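Local coordinates for SusD superfamily protein (Parabacteroides distasonis, PDB 3OTN) that is a putative outer-membrane SusD-family lipoprotein that probably binds carbohydrate or a related nutrient at the cell surface, at residues 118-123 / 188-193; 130-135 / 461-466; 194-199 / 364-369. All coordinates share one frame; numbering follows the deposited sequence.

Contact 1: 118-123 / 188-193. With ACT (acetate ion), chain F; EDO (1,2-ethanediol), chain R.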
# COMPACT_ATOMS: atom_id res chain seq x y z
N VAL A 118 -8.84 -16.63 -4.55
CA VAL A 118 -9.99 -15.99 -3.92
C VAL A 118 -9.77 -15.90 -2.43
O VAL A 118 -10.08 -14.87 -1.84
CB VAL A 118 -11.33 -16.71 -4.30
CG1 VAL A 118 -12.58 -16.04 -3.59
CG2 VAL A 118 -11.48 -16.70 -5.85
N LYS A 119 -9.22 -16.94 -1.81
CA LYS A 119 -8.97 -16.86 -0.37
C LYS A 119 -7.89 -15.82 -0.09
O LYS A 119 -8.00 -15.09 0.90
CB LYS A 119 -8.59 -18.20 0.23
CG LYS A 119 -9.75 -19.16 0.34
CD LYS A 119 -9.22 -20.54 0.72
CE LYS A 119 -10.32 -21.61 0.71
NZ LYS A 119 -9.77 -22.90 1.22
N PHE A 120 -6.84 -15.77 -0.93
CA PHE A 120 -5.84 -14.71 -0.82
C PHE A 120 -6.53 -13.35 -0.84
O PHE A 120 -6.23 -12.50 0.01
CB PHE A 120 -4.79 -14.78 -1.94
CG PHE A 120 -3.97 -13.52 -2.11
CD1 PHE A 120 -2.77 -13.33 -1.41
CD2 PHE A 120 -4.40 -12.52 -2.97
CE1 PHE A 120 -2.02 -12.16 -1.56
CE2 PHE A 120 -3.67 -11.33 -3.11
CZ PHE A 120 -2.46 -11.17 -2.42
N MSE A 121 -7.48 -13.15 -1.77
CA MSE A 121 -8.08 -11.84 -1.95
C MSE A 121 -8.94 -11.43 -0.75
O MSE A 121 -8.98 -10.25 -0.37
CB MSE A 121 -8.93 -11.78 -3.25
CG MSE A 121 -8.82 -10.44 -3.95
SE MSE A 121 -7.11 -10.14 -4.74
CE MSE A 121 -7.43 -11.32 -6.21
N ARG A 122 -9.67 -12.39 -0.21
CA ARG A 122 -10.52 -12.13 0.92
C ARG A 122 -9.65 -11.69 2.09
O ARG A 122 -9.96 -10.72 2.77
CB ARG A 122 -11.39 -13.35 1.25
CG ARG A 122 -12.25 -13.07 2.45
CD ARG A 122 -13.33 -14.07 2.63
NE ARG A 122 -12.83 -15.37 3.01
CZ ARG A 122 -13.58 -16.46 3.06
NH1 ARG A 122 -14.89 -16.40 2.78
NH2 ARG A 122 -13.02 -17.62 3.39
N ALA A 123 -8.56 -12.42 2.33
CA ALA A 123 -7.60 -12.06 3.34
C ALA A 123 -7.05 -10.66 3.12
O ALA A 123 -6.88 -9.92 4.09
CB ALA A 123 -6.44 -13.08 3.44
N GLY A 188 4.09 -16.30 -4.23
CA GLY A 188 4.88 -15.17 -3.74
C GLY A 188 4.02 -14.07 -3.11
O GLY A 188 4.38 -13.51 -2.09
N ALA A 189 2.87 -13.78 -3.72
CA ALA A 189 1.92 -12.83 -3.20
C ALA A 189 1.36 -13.31 -1.85
O ALA A 189 1.27 -12.52 -0.91
CB ALA A 189 0.74 -12.57 -4.24
N VAL A 190 1.01 -14.59 -1.78
CA VAL A 190 0.48 -15.17 -0.54
C VAL A 190 1.51 -15.06 0.57
O VAL A 190 1.17 -14.71 1.70
CB VAL A 190 0.11 -16.69 -0.72
CG1 VAL A 190 -0.15 -17.36 0.63
CG2 VAL A 190 -1.05 -16.84 -1.68
N LYS A 191 2.76 -15.40 0.26
CA LYS A 191 3.83 -15.35 1.28
C LYS A 191 4.13 -13.93 1.70
O LYS A 191 4.37 -13.69 2.86
CB LYS A 191 5.15 -16.00 0.82
CG LYS A 191 5.08 -17.41 0.35
CD LYS A 191 4.72 -18.36 1.40
CE LYS A 191 4.88 -19.84 0.90
NZ LYS A 191 4.68 -20.69 2.06
N ALA A 192 4.11 -12.98 0.76
CA ALA A 192 4.35 -11.55 1.08
C ALA A 192 3.25 -11.01 2.00
O ALA A 192 3.53 -10.35 3.01
CB ALA A 192 4.44 -10.72 -0.19
N LEU A 193 2.00 -11.29 1.67
CA LEU A 193 0.88 -10.87 2.48
C LEU A 193 0.91 -11.53 3.85
O LEU A 193 0.72 -10.84 4.85
CB LEU A 193 -0.46 -11.18 1.82
CG LEU A 193 -1.71 -10.77 2.61
CD1 LEU A 193 -1.64 -9.29 3.06
CD2 LEU A 193 -2.96 -11.05 1.77
C ACT F . -8.03 -24.11 -1.22
O ACT F . -7.40 -23.82 -0.17
OXT ACT F . -7.38 -23.91 -2.27
CH3 ACT F . -9.45 -24.64 -1.23
C1 EDO R . -17.88 -18.65 1.27
O1 EDO R . -19.28 -18.81 1.04
C2 EDO R . -17.47 -19.47 2.48
O2 EDO R . -16.33 -18.87 3.11

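Contact 2: 130-135 / 461-466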
# COMPACT_ATOMS: atom_id res chain seq x y z
N VAL A 130 -9.10 -4.10 8.60
CA VAL A 130 -8.79 -4.13 10.04
C VAL A 130 -7.73 -3.12 10.42
O VAL A 130 -7.80 -2.56 11.51
CB VAL A 130 -8.39 -5.55 10.63
CG1 VAL A 130 -9.57 -6.53 10.57
CG2 VAL A 130 -7.16 -6.12 9.94
N ARG A 131 -6.77 -2.86 9.53
CA ARG A 131 -5.69 -1.89 9.80
C ARG A 131 -6.18 -0.44 9.78
O ARG A 131 -5.72 0.36 10.57
CB ARG A 131 -4.53 -2.06 8.82
CG ARG A 131 -3.71 -3.32 9.13
CD ARG A 131 -2.51 -3.45 8.24
NE ARG A 131 -2.90 -3.63 6.85
CZ ARG A 131 -2.06 -3.58 5.82
NH1 ARG A 131 -0.76 -3.36 6.02
NH2 ARG A 131 -2.53 -3.76 4.60
N ILE A 132 -7.13 -0.17 8.88
CA ILE A 132 -7.69 1.16 8.68
C ILE A 132 -8.73 1.49 9.74
O ILE A 132 -8.68 2.58 10.32
CB ILE A 132 -8.32 1.30 7.24
CG1 ILE A 132 -7.21 1.22 6.19
CG2 ILE A 132 -9.10 2.65 7.06
CD1 ILE A 132 -7.68 1.08 4.71
N PHE A 133 -9.67 0.56 9.98
CA PHE A 133 -10.85 0.79 10.79
C PHE A 133 -10.93 0.04 12.09
O PHE A 133 -11.83 0.33 12.88
CB PHE A 133 -12.11 0.40 9.98
CG PHE A 133 -12.28 1.17 8.70
CD1 PHE A 133 -12.71 2.49 8.71
CD2 PHE A 133 -12.06 0.56 7.48
CE1 PHE A 133 -12.88 3.20 7.54
CE2 PHE A 133 -12.22 1.26 6.29
CZ PHE A 133 -12.63 2.58 6.32
N GLY A 134 -10.06 -0.95 12.30
CA GLY A 134 -10.07 -1.71 13.54
C GLY A 134 -11.11 -2.81 13.46
O GLY A 134 -11.12 -3.56 12.50
N ASP A 135 -11.96 -2.92 14.47
CA ASP A 135 -13.03 -3.92 14.48
C ASP A 135 -13.93 -3.70 13.25
O ASP A 135 -14.29 -2.58 12.98
CB ASP A 135 -13.88 -3.79 15.75
CG ASP A 135 -13.15 -4.20 17.03
OD1 ASP A 135 -11.96 -4.56 17.01
OD2 ASP A 135 -13.79 -4.13 18.10
N LEU A 461 -5.02 6.59 15.97
CA LEU A 461 -4.65 5.19 15.67
C LEU A 461 -5.58 4.47 14.67
O LEU A 461 -5.17 3.47 14.05
CB LEU A 461 -4.59 4.36 16.96
CG LEU A 461 -3.48 4.72 17.97
CD1 LEU A 461 -3.73 4.00 19.30
CD2 LEU A 461 -2.11 4.43 17.41
N LEU A 462 -6.82 4.94 14.53
CA LEU A 462 -7.78 4.38 13.58
C LEU A 462 -8.51 5.50 12.86
O LEU A 462 -8.54 6.63 13.33
CB LEU A 462 -8.80 3.50 14.31
CG LEU A 462 -8.26 2.22 14.95
CD1 LEU A 462 -9.32 1.55 15.83
CD2 LEU A 462 -7.72 1.25 13.91
N PHE A 463 -9.08 5.16 11.70
CA PHE A 463 -9.96 6.05 10.97
C PHE A 463 -11.39 5.74 11.36
O PHE A 463 -11.69 4.64 11.82
CB PHE A 463 -9.76 5.94 9.45
CG PHE A 463 -8.50 6.60 8.97
CD1 PHE A 463 -8.37 7.99 9.01
CD2 PHE A 463 -7.44 5.86 8.51
CE1 PHE A 463 -7.21 8.60 8.61
CE2 PHE A 463 -6.27 6.49 8.09
CZ PHE A 463 -6.17 7.83 8.13
N PRO A 464 -12.29 6.72 11.18
CA PRO A 464 -13.67 6.51 11.59
C PRO A 464 -14.42 5.58 10.66
O PRO A 464 -14.11 5.50 9.44
CB PRO A 464 -14.30 7.92 11.48
CG PRO A 464 -13.27 8.82 11.01
CD PRO A 464 -12.08 8.06 10.58
N ILE A 465 -15.43 4.94 11.20
CA ILE A 465 -16.40 4.21 10.39
C ILE A 465 -17.19 5.32 9.71
O ILE A 465 -17.58 6.26 10.37
CB ILE A 465 -17.32 3.33 11.24
CG1 ILE A 465 -16.53 2.41 12.19
CG2 ILE A 465 -18.25 2.53 10.34
CD1 ILE A 465 -15.39 1.60 11.54
N PRO A 466 -17.41 5.24 8.38
CA PRO A 466 -18.15 6.29 7.66
C PRO A 466 -19.56 6.52 8.15
O PRO A 466 -20.28 5.55 8.42
CB PRO A 466 -18.24 5.74 6.23
CG PRO A 466 -17.15 4.84 6.09
CD PRO A 466 -16.88 4.23 7.45

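Contact 3: 194-199 / 364-369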
# COMPACT_ATOMS: atom_id res chain seq x y z
N LEU A 194 1.15 -12.84 3.89
CA LEU A 194 1.16 -13.57 5.16
C LEU A 194 2.36 -13.12 6.03
O LEU A 194 2.22 -13.01 7.26
CB LEU A 194 1.09 -15.09 4.96
CG LEU A 194 0.99 -15.96 6.21
CD1 LEU A 194 -0.13 -15.50 7.15
CD2 LEU A 194 0.79 -17.43 5.85
N ALA A 195 3.50 -12.78 5.42
CA ALA A 195 4.60 -12.17 6.19
C ALA A 195 4.13 -10.88 6.91
O ALA A 195 4.39 -10.66 8.09
CB ALA A 195 5.82 -11.88 5.30
N ASP A 196 3.43 -10.06 6.17
CA ASP A 196 2.96 -8.78 6.64
C ASP A 196 1.87 -8.97 7.72
O ASP A 196 1.87 -8.26 8.76
CB ASP A 196 2.44 -7.97 5.44
CG ASP A 196 2.34 -6.47 5.70
OD1 ASP A 196 2.62 -6.00 6.81
OD2 ASP A 196 1.92 -5.75 4.76
N VAL A 197 0.97 -9.92 7.49
CA VAL A 197 -0.06 -10.27 8.47
C VAL A 197 0.54 -10.66 9.82
O VAL A 197 0.19 -10.10 10.84
CB VAL A 197 -1.01 -11.37 7.93
CG1 VAL A 197 -1.86 -11.97 9.04
CG2 VAL A 197 -1.89 -10.77 6.80
N TYR A 198 1.48 -11.60 9.81
CA TYR A 198 2.11 -12.03 11.04
C TYR A 198 3.00 -10.98 11.72
O TYR A 198 2.99 -10.87 12.94
CB TYR A 198 2.92 -13.29 10.75
CG TYR A 198 2.13 -14.57 10.65
CD1 TYR A 198 1.08 -14.87 11.55
CD2 TYR A 198 2.53 -15.57 9.78
CE1 TYR A 198 0.43 -16.09 11.52
CE2 TYR A 198 1.86 -16.80 9.74
CZ TYR A 198 0.82 -17.06 10.60
OH TYR A 198 0.20 -18.31 10.58
N LEU A 199 3.73 -10.19 10.92
CA LEU A 199 4.51 -9.08 11.44
C LEU A 199 3.61 -8.07 12.16
O LEU A 199 3.94 -7.61 13.26
CB LEU A 199 5.30 -8.38 10.33
CG LEU A 199 6.13 -7.15 10.69
CD1 LEU A 199 7.16 -7.46 11.77
CD2 LEU A 199 6.77 -6.54 9.36
N LEU A 364 11.98 -7.94 1.64
CA LEU A 364 13.32 -7.99 2.24
C LEU A 364 13.39 -7.24 3.59
O LEU A 364 13.91 -7.75 4.60
CB LEU A 364 14.35 -7.41 1.28
CG LEU A 364 14.60 -8.11 -0.07
CD1 LEU A 364 15.84 -7.55 -0.76
CD2 LEU A 364 14.72 -9.61 0.14
N LEU A 365 12.84 -6.03 3.63
CA LEU A 365 12.86 -5.25 4.87
C LEU A 365 11.92 -5.88 5.91
O LEU A 365 12.21 -5.82 7.09
CB LEU A 365 12.51 -3.80 4.59
CG LEU A 365 13.58 -3.05 3.78
CD1 LEU A 365 13.00 -1.73 3.27
CD2 LEU A 365 14.80 -2.79 4.67
N MSE A 366 10.80 -6.48 5.49
CA MSE A 366 9.95 -7.25 6.42
C MSE A 366 10.69 -8.45 6.99
O MSE A 366 10.53 -8.73 8.17
CB MSE A 366 8.64 -7.70 5.77
CG MSE A 366 7.68 -6.55 5.52
SE MSE A 366 5.89 -7.24 5.16
CE MSE A 366 6.21 -8.12 3.49
N TYR A 367 11.51 -9.13 6.18
CA TYR A 367 12.37 -10.19 6.72
C TYR A 367 13.33 -9.66 7.78
O TYR A 367 13.38 -10.22 8.89
CB TYR A 367 13.18 -10.97 5.66
CG TYR A 367 14.08 -12.02 6.32
CD1 TYR A 367 13.58 -13.25 6.73
CD2 TYR A 367 15.42 -11.74 6.60
CE1 TYR A 367 14.40 -14.19 7.39
CE2 TYR A 367 16.24 -12.67 7.23
CZ TYR A 367 15.71 -13.89 7.62
OH TYR A 367 16.52 -14.79 8.25
N ALA A 368 14.11 -8.61 7.45
CA ALA A 368 15.06 -8.01 8.41
C ALA A 368 14.37 -7.61 9.72
O ALA A 368 14.90 -7.86 10.80
CB ALA A 368 15.79 -6.79 7.82
N GLU A 369 13.19 -7.00 9.61
CA GLU A 369 12.45 -6.55 10.79
C GLU A 369 11.98 -7.71 11.65
O GLU A 369 12.23 -7.74 12.85
CB GLU A 369 11.29 -5.61 10.42
CG GLU A 369 10.56 -5.08 11.67
CD GLU A 369 9.57 -3.93 11.39
OE1 GLU A 369 9.43 -3.52 10.25
OE2 GLU A 369 8.97 -3.43 12.37

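Contact 1: 118-123 / 188-193
F120 sends its ring from helix 108-133 against A189, V190 and L193 of helix 187-202. Its CG stands anti to the backbone N (chi1 164°), a torsion that extends the ring across the gap between the helices, so that CD1, CE1 and CZ do the touching. CE1 approaches the A189 carbonyl oxygen to 3.4 Å, with that oxygen lying near the ring plane at the edge. The same oxygen already accepts the helical hydrogen bond from L193 N, and the aromatic C-H therefore adds a weak, edge-on contact to a carbonyl that has its partner. Beside it, F120 CZ packs on A189 CB at 3.9 Å. V190 turns CG1 anti to its own N; its other branch, CG2, meets F120 CD1 at 3.9 Å. L193 CD2 lies 3.6 Å from F120 CE1. CD2 reaches A123 CB more loosely, at 4.4 Å, and L168 of helix 156-172 packs on both A123 and L193. F120 also meets Y251 of strand 249-253 edge-to-face.

The axes run 28° from parallel and 10.7 Å apart at closest approach, a separation spanned by one large side chain inserted among small and branched ones. Polar groups point elsewhere. R122 NH1 gives a straight bond (171°) to O2 of an ethanediol, in the guanidinium plane, at 2.9 Å, and also bonds N94 of helix 79-100, while its NE pairs with D167; K119 forms a salt bridge with E170 and a weak bond to an acetate. No hydrogen bond joins the two segments. The contact thus depends on the fit of apolar surfaces, with its charged groups paired to neighbouring helices.

Contact 2: 130-135 / 461-466
F463 N donates a nearly linear hydrogen bond (171°) to I132 O at 3.0 Å, approaching almost in line with the C=O and using a carbonyl of the last helical turn. Around this bond, I132 CG2 packs on F463 CD2 at 3.9 Å. F133 keeps its CG anti to the carbonyl carbon, which carries the ring alongside the loop: CE1 lies 3.2 Å from P464 O, in the ring plane at its edge, and reaches P466 CD at 4.1 Å, while CB touches I465 CD1 at 3.8 Å. One face of that ring is covered over its centre by I132 CG2, and W83 meets the ring edge-to-face. An alanine in place of F133 would probably open a gap beside P466 and leave W83 without its aromatic mate.

Next out, G134 leaves the helix with positive phi (84°), and L462 CD2 lies 3.6 Å from its N; a CB here would clash with L462 CD1. N479 ND2 bonds both F133 O and F463 O, bridging the two backbones, while Q478 receives I465 N. The arrangement is a glycine-terminated helix end met by an extended segment, joining the helical N-terminal part of the SusD fold to its C-terminal region.

Contact 3: 194-199 / 364-369
M366, a selenomethionine, lays its SE against D196 of helix 187-202, and this is the tight part of the contact. SE is 3.5 Å from D196 CB and 3.7 Å from D196 CG, the two side chains meeting at about a right angle. The bend at chi3 (-66°) turns the terminal methyl along the neighbouring helix, where CE comes within 4.2 Å of A195 CB and also lies close to A192 O, one turn earlier than D196. Nearer its root, M366 CG touches L199 CD2 at 3.9 Å. L199 holds its CG anti to the backbone N (chi1 177°), which sends both methyls toward helix 360-375.

Beyond L199 the fit is slacker. Its CD1 stands 4.2 Å from E369 CG, and CD2 stands 4.1 Å from E369 OE1, with the extended glutamate chain crossing the leucine at about a right angle. No hydrogen bond or salt bridge joins the segments, yet this looser end is buried and not a solvent face. Both carboxylate oxygens of E369 are hydrogen-bonded outside the two segments; OE2 pairs with R430 and accepts W411 NE1, which would probably favour the charged form. D196 keeps its carboxylate beside SE, while OD2 is hydrogen-bonded to Y358 OH.

The axes approach to 10.4 Å and diverge by 35°, a gap filled by M366 from one side and L199 from the other, with E369 beside them. Helix 403-418 closes over M366 and E369 through R414. Helix 210-225 touches both partners, at L194 and Y198 on one and at L364 and Y367 on the other; helix 156-172 backs helix 187-202, and helix 380-392 backs helix 360-375.

Contacts 1 and 3 are core, every touching residue being buried; contact 2 is mostly so, with a partly exposed margin at L462 and R131. Contacts 1 and 3 share helix 187-202, which meets helix 108-133 through one set of residues and helix 360-375 through the next. Both are roughly parallel helix pairs without a hydrogen bond across, one filled by an aromatic ring and the other by a selenomethionine. Contact 2 uses the end of helix 108-133, its centre about 21 Å from that of contact 1, and adds a backbone hydrogen bond to a loop. R131, whose NE bonds F127 O, reaches D196 of contact 3 only as a long, weak ion pair.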